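Local coordinates for putative acyl-CoA dehydrogenase (Burkholderia xenovorans, PDB 5JSC), which is a putative member of the acyl-CoA dehydrogenase family of flavoproteins that binds flavin-adenine dinucleotide and forms a four-chain assembly, at residues A35-W40 / E96-H101; E51-T56 / P225-R230; T85-A90 / L324-E329; V265-L270 / L316-A321; G345-I350 / M370-I375. All coordinates share one frame; numbering follows the deposited sequence. Where two conformers were deposited one is given.

Contact 1: residues A35-W40 / E96-H101; sequences AGIEAW and ETLAKH. With EDO (1,2-ethanediol), chain O.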
# COMPACT_ATOMS: atom_id res chain seq x y z
N ALA C 35 0.58 35.53 1.68
CA ALA C 35 1.67 36.28 1.06
C ALA C 35 2.55 36.92 2.12
O ALA C 35 3.78 36.95 1.99
CB ALA C 35 1.11 37.33 0.11
N GLY C 36 1.94 37.43 3.19
CA GLY C 36 2.71 38.09 4.23
C GLY C 36 3.63 37.15 4.98
O GLY C 36 4.79 37.47 5.22
N ILE C 37 3.13 35.96 5.35
CA ILE C 37 4.00 35.05 6.08
C ILE C 37 5.07 34.48 5.16
O ILE C 37 6.21 34.26 5.58
CB ILE C 37 3.19 33.96 6.81
CG1 ILE C 37 4.11 33.10 7.68
CG2 ILE C 37 2.38 33.09 5.85
CD1 ILE C 37 4.77 33.86 8.81
N GLU C 38 4.75 34.28 3.87
CA GLU C 38 5.79 33.85 2.93
C GLU C 38 6.91 34.88 2.82
O GLU C 38 8.09 34.52 2.82
CB GLU C 38 5.18 33.57 1.55
CG GLU C 38 6.21 33.27 0.45
CD GLU C 38 7.07 32.03 0.70
OE1 GLU C 38 6.67 31.15 1.49
OE2 GLU C 38 8.16 31.93 0.09
N ALA C 39 6.55 36.16 2.71
CA ALA C 39 7.56 37.20 2.64
C ALA C 39 8.39 37.25 3.92
O ALA C 39 9.61 37.46 3.88
CB ALA C 39 6.91 38.56 2.37
N TRP C 40 7.73 37.07 5.08
CA TRP C 40 8.48 37.03 6.33
C TRP C 40 9.49 35.89 6.33
O TRP C 40 10.65 36.07 6.72
CB TRP C 40 7.51 36.91 7.53
CG TRP C 40 8.24 36.96 8.86
CD1 TRP C 40 8.47 38.08 9.63
CD2 TRP C 40 8.86 35.87 9.56
NE1 TRP C 40 9.19 37.73 10.75
CE2 TRP C 40 9.44 36.39 10.73
CE3 TRP C 40 8.97 34.50 9.30
CZ2 TRP C 40 10.13 35.59 11.64
CZ3 TRP C 40 9.66 33.70 10.20
CH2 TRP C 40 10.23 34.25 11.36
N GLU C 96 1.68 25.92 7.87
CA GLU C 96 2.04 25.35 6.57
C GLU C 96 3.21 26.11 5.95
O GLU C 96 4.20 25.50 5.50
CB GLU C 96 0.84 25.36 5.63
CG GLU C 96 1.18 24.75 4.29
CD GLU C 96 0.12 24.96 3.23
OE1 GLU C 96 -1.07 25.10 3.57
OE2 GLU C 96 0.49 24.95 2.04
N THR C 97 3.13 27.44 5.92
CA THR C 97 4.19 28.23 5.29
C THR C 97 5.48 28.16 6.09
O THR C 97 6.56 27.99 5.52
CB THR C 97 3.73 29.68 5.13
OG1 THR C 97 2.48 29.70 4.45
CG2 THR C 97 4.76 30.49 4.33
N LEU C 98 5.39 28.28 7.41
CA LEU C 98 6.60 28.19 8.23
C LEU C 98 7.27 26.83 8.06
O LEU C 98 8.48 26.76 7.82
CB LEU C 98 6.27 28.45 9.70
CG LEU C 98 5.98 29.91 10.05
CD1 LEU C 98 5.33 29.97 11.43
CD2 LEU C 98 7.24 30.75 10.00
N ALA C 99 6.50 25.75 8.15
CA ALA C 99 7.08 24.41 8.02
C ALA C 99 7.73 24.22 6.66
O ALA C 99 8.76 23.54 6.54
CB ALA C 99 6.00 23.35 8.25
N LYS C 100 7.14 24.81 5.61
CA LYS C 100 7.70 24.71 4.27
C LYS C 100 9.11 25.30 4.20
O LYS C 100 9.88 24.93 3.31
CB LYS C 100 6.77 25.41 3.27
CG LYS C 100 7.16 25.25 1.81
CD LYS C 100 6.04 25.70 0.88
CE LYS C 100 5.74 27.18 1.04
NZ LYS C 100 4.65 27.62 0.11
N HIS C 101 9.46 26.19 5.12
CA HIS C 101 10.79 26.80 5.17
C HIS C 101 11.65 26.31 6.32
O HIS C 101 12.88 26.22 6.15
CB HIS C 101 10.67 28.33 5.29
CG HIS C 101 10.09 28.99 4.08
ND1 HIS C 101 10.87 29.57 3.11
CD2 HIS C 101 8.80 29.21 3.71
CE1 HIS C 101 10.10 30.10 2.18
NE2 HIS C 101 8.84 29.89 2.52
C1 EDO O . -3.19 25.54 0.77
O1 EDO O . -2.32 24.48 1.17
C2 EDO O . -2.46 26.88 0.88
O2 EDO O . -1.13 26.74 0.38
O HOH W 1 4.37 30.18 0.52
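E38 reaches H101 because its CG stands anti to the backbone N (chi1 173°) and its chain then bends at chi2. H101 has its CG beside its own backbone N (chi1 -67°). The two side chains cross at about a right angle. H101 NE2 donates to E38 OE1 at 2.7 Å, with an N-H...O angle of 159°. OE1 is met on the syn side, tilted out of the carboxylate plane, and it lies close to the imidazole plane. The bond is a histidine-carboxylate pair. E38 OE1 also accepts from a water at 2.7 Å, and this water accepts in turn from K100 NZ. The lysine is thus tied to the carboxylate through water, with NZ 4.3 Å from OE1. E38 OE2 has a salt bridge to R42.

The contact joins helix 28-44 to helix 88-101 in the all-helical N-terminal domain of the acyl-CoA dehydrogenase fold. The two segments run nearly parallel, with axes 9.4 Å apart.

Beside this polar group T97 turns its methyl to the carboxylate, CG2 3.5 Å from E38 OE1. I37 CG2 sits 3.7 Å from T97 OG1, whose hydroxyl is bonded to L93 O within its own helix. The apolar packing centres on L98. Its CD2 lies 3.8 Å from W40 CZ3 and 4.1 Å from I37 CD1. The W40 ring meets W69 edge-to-face.

Contact 2: residues E51-T56 / P225-R230; sequences EDVDAT and PHPLAR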
# COMPACT_ATOMS: atom_id res chain seq x y z
N GLU C 51 22.79 24.91 15.91
CA GLU C 51 23.26 23.96 16.91
C GLU C 51 22.86 24.40 18.31
O GLU C 51 23.45 23.98 19.30
CB GLU C 51 24.79 23.80 16.82
N ASP C 52 21.84 25.25 18.38
CA ASP C 52 21.41 25.82 19.67
C ASP C 52 19.90 26.01 19.59
O ASP C 52 19.40 27.13 19.43
CB ASP C 52 22.13 27.13 19.97
CG ASP C 52 21.88 27.63 21.38
OD1 ASP C 52 21.00 27.09 22.10
OD2 ASP C 52 22.58 28.58 21.78
N VAL C 53 19.16 24.91 19.71
CA VAL C 53 17.72 25.00 19.47
C VAL C 53 17.03 25.85 20.53
O VAL C 53 16.02 26.50 20.23
CB VAL C 53 17.07 23.61 19.38
CG1 VAL C 53 17.58 22.87 18.15
CG2 VAL C 53 17.29 22.82 20.67
N ASP C 54 17.55 25.89 21.77
CA ASP C 54 16.92 26.73 22.79
C ASP C 54 17.00 28.20 22.42
O ASP C 54 15.99 28.92 22.43
CB ASP C 54 17.57 26.51 24.16
CG ASP C 54 17.13 25.23 24.84
OD1 ASP C 54 16.32 24.46 24.26
OD2 ASP C 54 17.60 25.00 25.98
N ALA C 55 18.20 28.67 22.08
CA ALA C 55 18.36 30.08 21.72
C ALA C 55 17.61 30.40 20.43
O ALA C 55 17.04 31.49 20.29
CB ALA C 55 19.84 30.42 21.58
N THR C 56 17.61 29.47 19.47
CA THR C 56 16.90 29.71 18.22
C THR C 56 15.40 29.83 18.46
O THR C 56 14.74 30.70 17.87
CB THR C 56 17.22 28.61 17.21
OG1 THR C 56 18.62 28.64 16.91
CG2 THR C 56 16.43 28.80 15.93
N PRO C 225 15.93 17.95 16.23
CA PRO C 225 15.99 18.56 17.57
C PRO C 225 15.07 19.76 17.71
O PRO C 225 14.99 20.63 16.84
CB PRO C 225 17.46 18.98 17.69
CG PRO C 225 18.19 18.15 16.74
CD PRO C 225 17.26 17.85 15.61
N HIS C 226 14.35 19.78 18.83
CA HIS C 226 13.54 20.89 19.29
C HIS C 226 13.65 20.92 20.80
O HIS C 226 14.01 19.91 21.42
CB HIS C 226 12.07 20.74 18.87
CG HIS C 226 11.86 20.77 17.38
ND1 HIS C 226 12.05 21.90 16.62
CD2 HIS C 226 11.47 19.80 16.52
CE1 HIS C 226 11.79 21.63 15.36
NE2 HIS C 226 11.43 20.36 15.27
N PRO C 227 13.36 22.06 21.44
CA PRO C 227 13.42 22.11 22.91
C PRO C 227 12.38 21.19 23.53
O PRO C 227 11.18 21.36 23.31
CB PRO C 227 13.15 23.58 23.23
CG PRO C 227 13.34 24.31 21.96
CD PRO C 227 13.08 23.37 20.84
N LEU C 228 12.84 20.22 24.32
CA LEU C 228 11.98 19.21 24.92
C LEU C 228 12.52 18.86 26.29
O LEU C 228 13.74 18.82 26.49
CB LEU C 228 11.91 17.93 24.06
CG LEU C 228 11.01 17.84 22.83
CD1 LEU C 228 11.36 16.57 22.06
CD2 LEU C 228 9.56 17.81 23.26
N ALA C 229 11.62 18.59 27.24
CA ALA C 229 12.11 18.22 28.57
C ALA C 229 11.17 17.26 29.27
O ALA C 229 9.98 17.15 28.94
CB ALA C 229 12.34 19.44 29.47
N ARG C 230 11.74 16.55 30.25
CA ARG C 230 10.97 15.86 31.27
C ARG C 230 10.87 16.78 32.48
O ARG C 230 11.88 17.31 32.94
CB ARG C 230 11.64 14.54 31.66
CG ARG C 230 10.89 13.70 32.69
CD ARG C 230 11.48 12.29 32.74
NE ARG C 230 10.91 11.47 33.81
CZ ARG C 230 10.91 10.14 33.82
NH1 ARG C 230 11.43 9.45 32.80
NH2 ARG C 230 10.37 9.49 34.85
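V53 and D54 grip the ring of P227, and this is the buried part of the contact. V53 sits in the first turn of helix 53-66, and its CB points at the other segment. Its two methyls divide the work. CG1 stands anti to the carbonyl carbon (chi1 -66°), which sets it on P225, 3.7 Å from P225 O and 3.9 Å from P225 CB. CG2, the other branch, lies against the H226-P227 peptide, 4.1 Å from H226 C, and is 4.2 Å from P227 CD. The P227 ring also meets the helix backbone, with CG 3.9 Å from V53 O. D54 comes alongside the same ring, the two side chains running in opposite directions. Its OD1 is 3.4 Å from P227 CB. The other oxygen, OD2, makes a salt bridge to R219 on strand 214-219. No hydrogen bond joins the two segments, and the interface is held by van der Waals contact.

P225 is at the solvent side. It is exposed, and across the contact it touches V53 alone. D52, just before the helix, is also at the surface. D52 caps the helix: its OD1 accepts from A55 N at 3.2 Å, from above the carboxylate plane. H226 turns away from V53. Its ring stacks on F107, and its NE2 is hydrogen-bonded to E374.

The contact sets the start of an N-terminal-domain helix against the loop leading into strand 228-233 of the beta-rich middle domain. L228 on that strand belongs to the FAD pocket, as expected of the acyl-CoA dehydrogenase fold.

Contact 3: residues T85-A90 / L324-E329; sequences TIDTRA and LRDQGE. With SO4 (sulfate ion), chain R; SO4 (sulfate ion), chain Q.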
# COMPACT_ATOMS: atom_id res chain seq x y z
N THR C 85 -12.43 34.81 18.12
CA THR C 85 -12.21 33.40 17.83
C THR C 85 -10.81 33.22 17.29
O THR C 85 -10.16 34.17 16.82
CB THR C 85 -13.22 32.87 16.80
OG1 THR C 85 -12.98 33.49 15.53
CG2 THR C 85 -14.65 33.16 17.23
N ILE C 86 -10.33 31.99 17.36
CA ILE C 86 -9.07 31.63 16.70
C ILE C 86 -9.41 31.23 15.27
O ILE C 86 -10.21 30.32 15.04
CB ILE C 86 -8.35 30.49 17.46
CG1 ILE C 86 -7.84 31.02 18.81
CG2 ILE C 86 -7.22 29.91 16.60
CD1 ILE C 86 -7.41 29.96 19.78
N ASP C 87 -8.82 31.95 14.31
CA ASP C 87 -9.00 31.70 12.88
C ASP C 87 -8.17 30.47 12.52
O ASP C 87 -6.95 30.57 12.35
CB ASP C 87 -8.58 32.95 12.10
CG ASP C 87 -8.81 32.84 10.60
OD1 ASP C 87 -8.92 31.73 10.05
OD2 ASP C 87 -8.86 33.91 9.95
N THR C 88 -8.84 29.31 12.41
CA THR C 88 -8.14 28.06 12.16
C THR C 88 -7.46 28.08 10.80
O THR C 88 -6.34 27.57 10.65
CB THR C 88 -9.12 26.87 12.21
OG1 THR C 88 -10.08 27.08 13.25
CG2 THR C 88 -8.36 25.58 12.49
N ARG C 89 -8.11 28.65 9.79
CA ARG C 89 -7.49 28.73 8.48
C ARG C 89 -6.21 29.55 8.53
O ARG C 89 -5.20 29.19 7.90
CB ARG C 89 -8.47 29.33 7.47
CG ARG C 89 -9.62 28.37 7.13
CD ARG C 89 -10.76 29.06 6.40
NE ARG C 89 -11.53 29.90 7.30
CZ ARG C 89 -12.55 30.66 6.93
NH1 ARG C 89 -12.92 30.69 5.66
NH2 ARG C 89 -13.20 31.39 7.83
N ALA C 90 -6.22 30.65 9.29
CA ALA C 90 -5.01 31.46 9.42
C ALA C 90 -3.90 30.69 10.13
O ALA C 90 -2.76 30.67 9.66
CB ALA C 90 -5.34 32.76 10.16
N LEU C 324 -14.39 24.36 8.41
CA LEU C 324 -15.53 23.90 9.18
C LEU C 324 -15.46 24.39 10.62
O LEU C 324 -16.47 24.86 11.18
CB LEU C 324 -15.60 22.37 9.12
CG LEU C 324 -16.78 21.72 9.86
CD1 LEU C 324 -18.11 22.32 9.41
CD2 LEU C 324 -16.74 20.20 9.65
N ARG C 325 -14.29 24.31 11.25
CA ARG C 325 -14.16 24.83 12.61
C ARG C 325 -14.45 26.32 12.64
O ARG C 325 -15.05 26.83 13.60
CB ARG C 325 -12.77 24.54 13.17
CG ARG C 325 -12.70 24.79 14.66
CD ARG C 325 -11.30 24.80 15.26
NE ARG C 325 -11.42 25.35 16.60
CZ ARG C 325 -11.19 26.62 16.93
NH1 ARG C 325 -10.72 27.49 16.05
NH2 ARG C 325 -11.38 27.01 18.18
N ASP C 326 -14.07 27.03 11.57
CA ASP C 326 -14.31 28.47 11.48
C ASP C 326 -15.76 28.82 11.17
O ASP C 326 -16.10 30.01 11.12
CB ASP C 326 -13.38 29.07 10.41
CG ASP C 326 -11.93 29.09 10.86
OD1 ASP C 326 -11.66 28.94 12.08
OD2 ASP C 326 -11.03 29.28 10.01
N GLN C 327 -16.62 27.82 10.97
CA GLN C 327 -18.06 28.04 10.96
C GLN C 327 -18.65 27.91 12.36
O GLN C 327 -19.87 28.09 12.54
CB GLN C 327 -18.77 27.05 10.02
CG GLN C 327 -18.16 26.98 8.62
CD GLN C 327 -18.06 28.34 7.97
OE1 GLN C 327 -19.07 29.00 7.70
NE2 GLN C 327 -16.83 28.77 7.71
N GLY C 328 -17.82 27.62 13.35
CA GLY C 328 -18.28 27.39 14.70
C GLY C 328 -18.65 25.96 15.00
O GLY C 328 -19.33 25.70 15.99
N GLU C 329 -18.23 25.01 14.16
CA GLU C 329 -18.61 23.62 14.32
C GLU C 329 -17.50 22.82 14.97
O GLU C 329 -16.31 23.15 14.85
CB GLU C 329 -18.97 23.00 12.97
CG GLU C 329 -20.18 23.66 12.33
CD GLU C 329 -21.45 23.34 13.08
OE1 GLU C 329 -21.72 22.14 13.31
OE2 GLU C 329 -22.17 24.28 13.46
S SO4 R . -12.82 29.54 18.93
O1 SO4 R . -13.82 29.43 17.88
O2 SO4 R . -13.26 30.56 19.88
O3 SO4 R . -12.70 28.25 19.61
O4 SO4 R . -11.54 29.93 18.35
S SO4 Q . -16.14 32.56 6.18
O1 SO4 Q . -17.13 33.49 5.65
O2 SO4 Q . -15.33 33.25 7.19
O3 SO4 Q . -16.80 31.42 6.79
O4 SO4 Q . -15.28 32.09 5.09
O HOH W 2 -12.79 29.99 14.39
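D326 points its carboxylate into the first turn of helix 88-101, and T88 and R89 grip both oxygens. OD1 accepts from T88 N at 2.9 Å through its syn lone pair. It also accepts from T88 OG1 at 2.7 Å, from above the carboxylate plane. OD2 accepts from R89 N at 3.0 Å on the syn side. R89 NE completes a salt bridge to OD2 at 2.8 Å, using the anti lone pair. The guanidinium and carboxylate planes stand 46° apart, yet OD2 lies at the edge of the R89 guanidinium, near its plane.

R325 crosses T88 at about a right angle. Its CG is anti to the backbone N (chi1 -167°), and the chain stays extended to NE. NH1 donates to T88 OG1 at 2.9 Å, in the guanidinium plane, and weakly to I86 O. The T88 hydroxyl thus accepts from R325 and donates to D326, linking the two side chains. A water bridges I86 O and D326 OD1.

D87 OD1 lies 3.2 Å from D326 OD2, two acceptors with carboxylate planes nearly perpendicular. R89, and R29 bound to D87 OD2, probably ease the repulsion. One sulfate bridges R89 and Q327.

D87 is the N-cap of helix 88-101, its OD1 accepting from A90 N. Helix 298-325 ends in a Schellman motif at G328. The contact is a helix N-terminus bound by an aspartate from the end of another helix, joining the N-terminal and C-terminal domains.

Contact 4: residues V265-L270 / L316-A321; sequences VAAASL and LLVYRA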
# COMPACT_ATOMS: atom_id res chain seq x y z
N VAL C 265 -1.32 20.71 13.03
CA VAL C 265 -0.27 19.72 12.80
C VAL C 265 -0.38 19.16 11.40
O VAL C 265 0.63 18.91 10.73
CB VAL C 265 -0.35 18.57 13.84
CG1 VAL C 265 0.69 17.47 13.53
CG2 VAL C 265 -0.14 19.11 15.23
N ALA C 266 -1.61 18.93 10.94
CA ALA C 266 -1.82 18.53 9.55
C ALA C 266 -1.27 19.57 8.60
O ALA C 266 -0.64 19.23 7.59
CB ALA C 266 -3.31 18.30 9.30
N ALA C 267 -1.48 20.86 8.92
CA ALA C 267 -0.97 21.92 8.06
C ALA C 267 0.56 21.94 8.04
O ALA C 267 1.17 22.14 6.98
CB ALA C 267 -1.53 23.27 8.52
N ALA C 268 1.20 21.74 9.19
CA ALA C 268 2.66 21.68 9.20
C ALA C 268 3.16 20.51 8.37
O ALA C 268 4.12 20.66 7.60
CB ALA C 268 3.19 21.58 10.64
N SER C 269 2.52 19.34 8.51
CA SER C 269 2.88 18.18 7.70
C SER C 269 2.81 18.52 6.22
O SER C 269 3.72 18.18 5.44
CB SER C 269 1.93 17.02 8.00
OG SER C 269 1.97 16.63 9.35
N LEU C 270 1.73 19.18 5.82
CA LEU C 270 1.54 19.60 4.44
C LEU C 270 2.65 20.53 3.98
O LEU C 270 3.15 20.40 2.86
CB LEU C 270 0.17 20.27 4.33
CG LEU C 270 -0.17 21.03 3.05
CD1 LEU C 270 -0.17 20.08 1.86
CD2 LEU C 270 -1.55 21.70 3.21
N LEU C 316 -6.70 19.65 0.89
CA LEU C 316 -8.16 19.73 0.93
C LEU C 316 -8.70 19.30 2.29
O LEU C 316 -9.61 19.95 2.83
CB LEU C 316 -8.76 18.89 -0.20
CG LEU C 316 -8.60 19.53 -1.59
CD1 LEU C 316 -8.73 18.50 -2.72
CD2 LEU C 316 -9.63 20.67 -1.77
N LEU C 317 -8.15 18.21 2.86
CA LEU C 317 -8.60 17.79 4.19
C LEU C 317 -8.24 18.80 5.27
O LEU C 317 -9.05 19.05 6.18
CB LEU C 317 -8.01 16.42 4.52
CG LEU C 317 -8.57 15.25 3.73
CD1 LEU C 317 -7.65 14.05 3.93
CD2 LEU C 317 -9.97 14.91 4.18
N VAL C 318 -7.04 19.39 5.20
CA VAL C 318 -6.64 20.41 6.17
C VAL C 318 -7.62 21.57 6.16
O VAL C 318 -8.15 21.97 7.20
CB VAL C 318 -5.21 20.90 5.89
CG1 VAL C 318 -4.90 22.16 6.71
CG2 VAL C 318 -4.20 19.81 6.19
N TYR C 319 -7.87 22.13 4.97
CA TYR C 319 -8.64 23.36 4.93
C TYR C 319 -10.14 23.11 4.93
O TYR C 319 -10.88 24.00 5.34
CB TYR C 319 -8.15 24.22 3.75
CG TYR C 319 -6.75 24.69 4.11
CD1 TYR C 319 -6.56 25.65 5.09
CD2 TYR C 319 -5.62 24.10 3.54
CE1 TYR C 319 -5.29 26.05 5.48
CE2 TYR C 319 -4.34 24.49 3.93
CZ TYR C 319 -4.18 25.47 4.90
OH TYR C 319 -2.93 25.87 5.31
N ARG C 320 -10.60 21.90 4.61
CA ARG C 320 -11.98 21.54 4.94
C ARG C 320 -12.18 21.59 6.44
O ARG C 320 -13.15 22.19 6.93
CB ARG C 320 -12.33 20.15 4.39
CG ARG C 320 -13.79 19.71 4.63
CD ARG C 320 -14.02 19.08 6.01
NE ARG C 320 -13.27 17.83 6.18
CZ ARG C 320 -13.75 16.63 5.90
NH1 ARG C 320 -14.99 16.49 5.45
NH2 ARG C 320 -12.99 15.55 6.07
N ALA C 321 -11.28 20.96 7.20
CA ALA C 321 -11.41 20.96 8.65
C ALA C 321 -11.29 22.37 9.22
O ALA C 321 -12.05 22.75 10.12
CB ALA C 321 -10.37 20.04 9.29
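Segments 265-270 of helix 250-286 and 316-321 of helix 298-325 run antiparallel at 151°, their axes approaching to 9.4 Å, with A267 nearest V318. V318 carries the contact with both methyls. CG2 lies 3.6 Å from A266 CB, and CG1 lies 4.0 Å from A267 CB. The valine chi1 of 168° puts CG1 anti to the backbone N, and CG2 is beside it. The same CG1 sits over the centre of the Y319 ring, 3.6 Å above its plane, so one methyl touches both the alanine and the neighbouring aromatic.

L270 comes in one turn further on. Its CD2 approaches Y319 CE2 to 4.0 Å, with the two side chains crossing obliquely. Y319 carries its hydroxyl past this packing to E96 on helix 88-101, where OH is hydrogen-bonded to OE1.

The alanine methyls of one helix meet the branched V318 of the other. R320 makes a salt bridge to D312 of the second subunit. The contact is antiparallel helix pairing within the helical C-terminal domain of the acyl-CoA dehydrogenase fold.

Contact 5: residues G345-I350 / M370-I375; sequences GAQQVI and MLYREI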
# COMPACT_ATOMS: atom_id res chain seq x y z
N GLY C 345 0.78 11.02 4.87
CA GLY C 345 1.07 11.34 3.49
C GLY C 345 2.38 12.09 3.33
O GLY C 345 3.16 11.81 2.41
N ALA C 346 2.65 13.05 4.22
CA ALA C 346 3.90 13.80 4.12
C ALA C 346 5.10 12.89 4.29
O ALA C 346 6.12 13.07 3.63
CB ALA C 346 3.94 14.91 5.17
N GLN C 347 4.99 11.88 5.16
CA GLN C 347 6.06 10.89 5.28
C GLN C 347 6.36 10.26 3.93
O GLN C 347 7.52 10.14 3.54
CB GLN C 347 5.67 9.82 6.30
CG GLN C 347 6.74 8.72 6.49
CD GLN C 347 7.80 9.11 7.50
OE1 GLN C 347 7.49 9.56 8.61
NE2 GLN C 347 9.08 8.96 7.12
N GLN C 348 5.30 9.87 3.21
CA GLN C 348 5.48 9.23 1.92
C GLN C 348 6.07 10.18 0.89
O GLN C 348 6.92 9.78 0.09
CB GLN C 348 4.13 8.70 1.42
CG GLN C 348 3.56 7.60 2.29
CD GLN C 348 2.14 7.26 1.90
OE1 GLN C 348 1.44 8.07 1.27
NE2 GLN C 348 1.70 6.06 2.26
N VAL C 349 5.59 11.43 0.87
CA VAL C 349 6.10 12.42 -0.08
C VAL C 349 7.58 12.67 0.17
O VAL C 349 8.40 12.70 -0.76
CB VAL C 349 5.29 13.72 0.04
CG1 VAL C 349 5.91 14.81 -0.84
CG2 VAL C 349 3.85 13.45 -0.36
N ILE C 350 7.94 12.88 1.43
CA ILE C 350 9.32 13.15 1.80
C ILE C 350 10.20 11.95 1.47
O ILE C 350 11.30 12.10 0.92
CB ILE C 350 9.39 13.53 3.29
CG1 ILE C 350 8.77 14.92 3.48
CG2 ILE C 350 10.81 13.48 3.81
CD1 ILE C 350 8.43 15.23 4.94
N MET C 370 16.85 16.49 5.97
CA MET C 370 16.28 17.14 7.15
C MET C 370 14.79 16.85 7.26
O MET C 370 14.27 16.62 8.36
CB MET C 370 16.53 18.64 7.08
CG MET C 370 18.01 18.97 7.15
SD MET C 370 18.37 20.72 7.25
CE MET C 370 17.69 21.30 5.72
N LEU C 371 14.07 16.86 6.12
CA LEU C 371 12.64 16.59 6.15
C LEU C 371 12.35 15.16 6.57
O LEU C 371 11.36 14.90 7.27
CB LEU C 371 12.03 16.89 4.78
CG LEU C 371 11.99 18.38 4.42
CD1 LEU C 371 11.79 18.57 2.92
CD2 LEU C 371 10.87 19.08 5.20
N TYR C 372 13.20 14.22 6.16
CA TYR C 372 13.04 12.83 6.56
C TYR C 372 13.11 12.68 8.08
O TYR C 372 12.38 11.87 8.67
CB TYR C 372 14.12 11.98 5.88
CG TYR C 372 14.13 10.52 6.27
CD1 TYR C 372 13.21 9.62 5.71
CD2 TYR C 372 15.07 10.02 7.17
CE1 TYR C 372 13.23 8.25 6.05
CE2 TYR C 372 15.10 8.67 7.51
CZ TYR C 372 14.18 7.80 6.96
OH TYR C 372 14.21 6.46 7.30
N ARG C 373 13.97 13.46 8.73
CA ARG C 373 14.00 13.46 10.19
C ARG C 373 12.84 14.25 10.79
O ARG C 373 12.24 13.82 11.78
CB ARG C 373 15.34 14.01 10.70
CG ARG C 373 16.49 13.06 10.34
CD ARG C 373 17.80 13.45 11.00
NE ARG C 373 18.44 14.53 10.27
CZ ARG C 373 18.47 15.79 10.68
NH1 ARG C 373 17.93 16.14 11.84
NH2 ARG C 373 19.08 16.70 9.92
N GLU C 374 12.51 15.39 10.19
CA GLU C 374 11.52 16.29 10.78
C GLU C 374 10.13 15.67 10.82
O GLU C 374 9.37 15.87 11.77
CB GLU C 374 11.49 17.60 9.99
CG GLU C 374 10.68 18.68 10.65
CD GLU C 374 11.44 19.35 11.77
OE1 GLU C 374 12.53 19.91 11.50
OE2 GLU C 374 10.97 19.31 12.92
N ILE C 375 9.75 14.93 9.77
CA ILE C 375 8.35 14.53 9.67
C ILE C 375 7.98 13.43 10.66
O ILE C 375 6.81 13.32 11.03
CB ILE C 375 8.02 14.10 8.22
CG1 ILE C 375 6.50 13.94 8.02
CG2 ILE C 375 8.77 12.82 7.83
CD1 ILE C 375 5.71 15.23 8.27
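Antiparallel helix packing in the C-terminal helical domain joins helix 332-356 to helix 367-376, with I350 and I375 pressed against each other. The segments run at 163° to each other, and their axes are 9.5 Å apart. I350 has CG1 beside the backbone N (chi1 -71°) and CG2 anti to it. CD1 presses on I375 CB at 3.5 Å, closer than usual van der Waals contact. CG2 reaches the other helix backbone, 3.4 Å from Y372 N, and touches L371 CB at 3.7 Å. The I350 and L371 side chains cross at about a right angle.

I375 answers from the other helix. Its CG1 is anti to the backbone N (chi1 -169°), and CD1 packs on A346 CB at 3.6 Å. CG2 lies 3.6 Å from Q347 OE1. The flat end of Q347 therefore rests against a methyl here, while its polar atoms bond elsewhere. Across the contact Y372 CB is 4.2 Å from I350 CG2.

The Y372 ring stacks on Y372 of the third subunit, and its OH is hydrogen-bonded to Y372 O and Q347 NE2 of that subunit. Helix 250-286 lies beside the pair, with A276 touching I350 and F272 touching L371.

The segments meet without hydrogen bonds. Apolar packing holds the helix pair together, while Q347 NE2 and the Y372 hydroxyl turn to the third subunit, and Q347 OE1 to R379 of the same chain.

Contacts 4 and 5 are buried, while contacts 1, 2 and 3 are partly buried. Contacts 4 and 5 are apolar helix pairs of the C-terminal domain, and they touch where S269 O meets A346 CB. Contact 1 pairs helices of the N-terminal domain and adds a polar side. Contact 3 is rich in charge and joins the N-terminal and C-terminal domains. It shares helix 88-101 with contact 1 and helix 298-325 with contact 4. Contact 2, far from contact 3, joins the N-terminal and middle domains by van der Waals packing. Contact 1 touches contact 4, and contact 2 touches contact 5, each with one polar bond. Contacts 3 and 4 touch the second subunit, contact 5 the third.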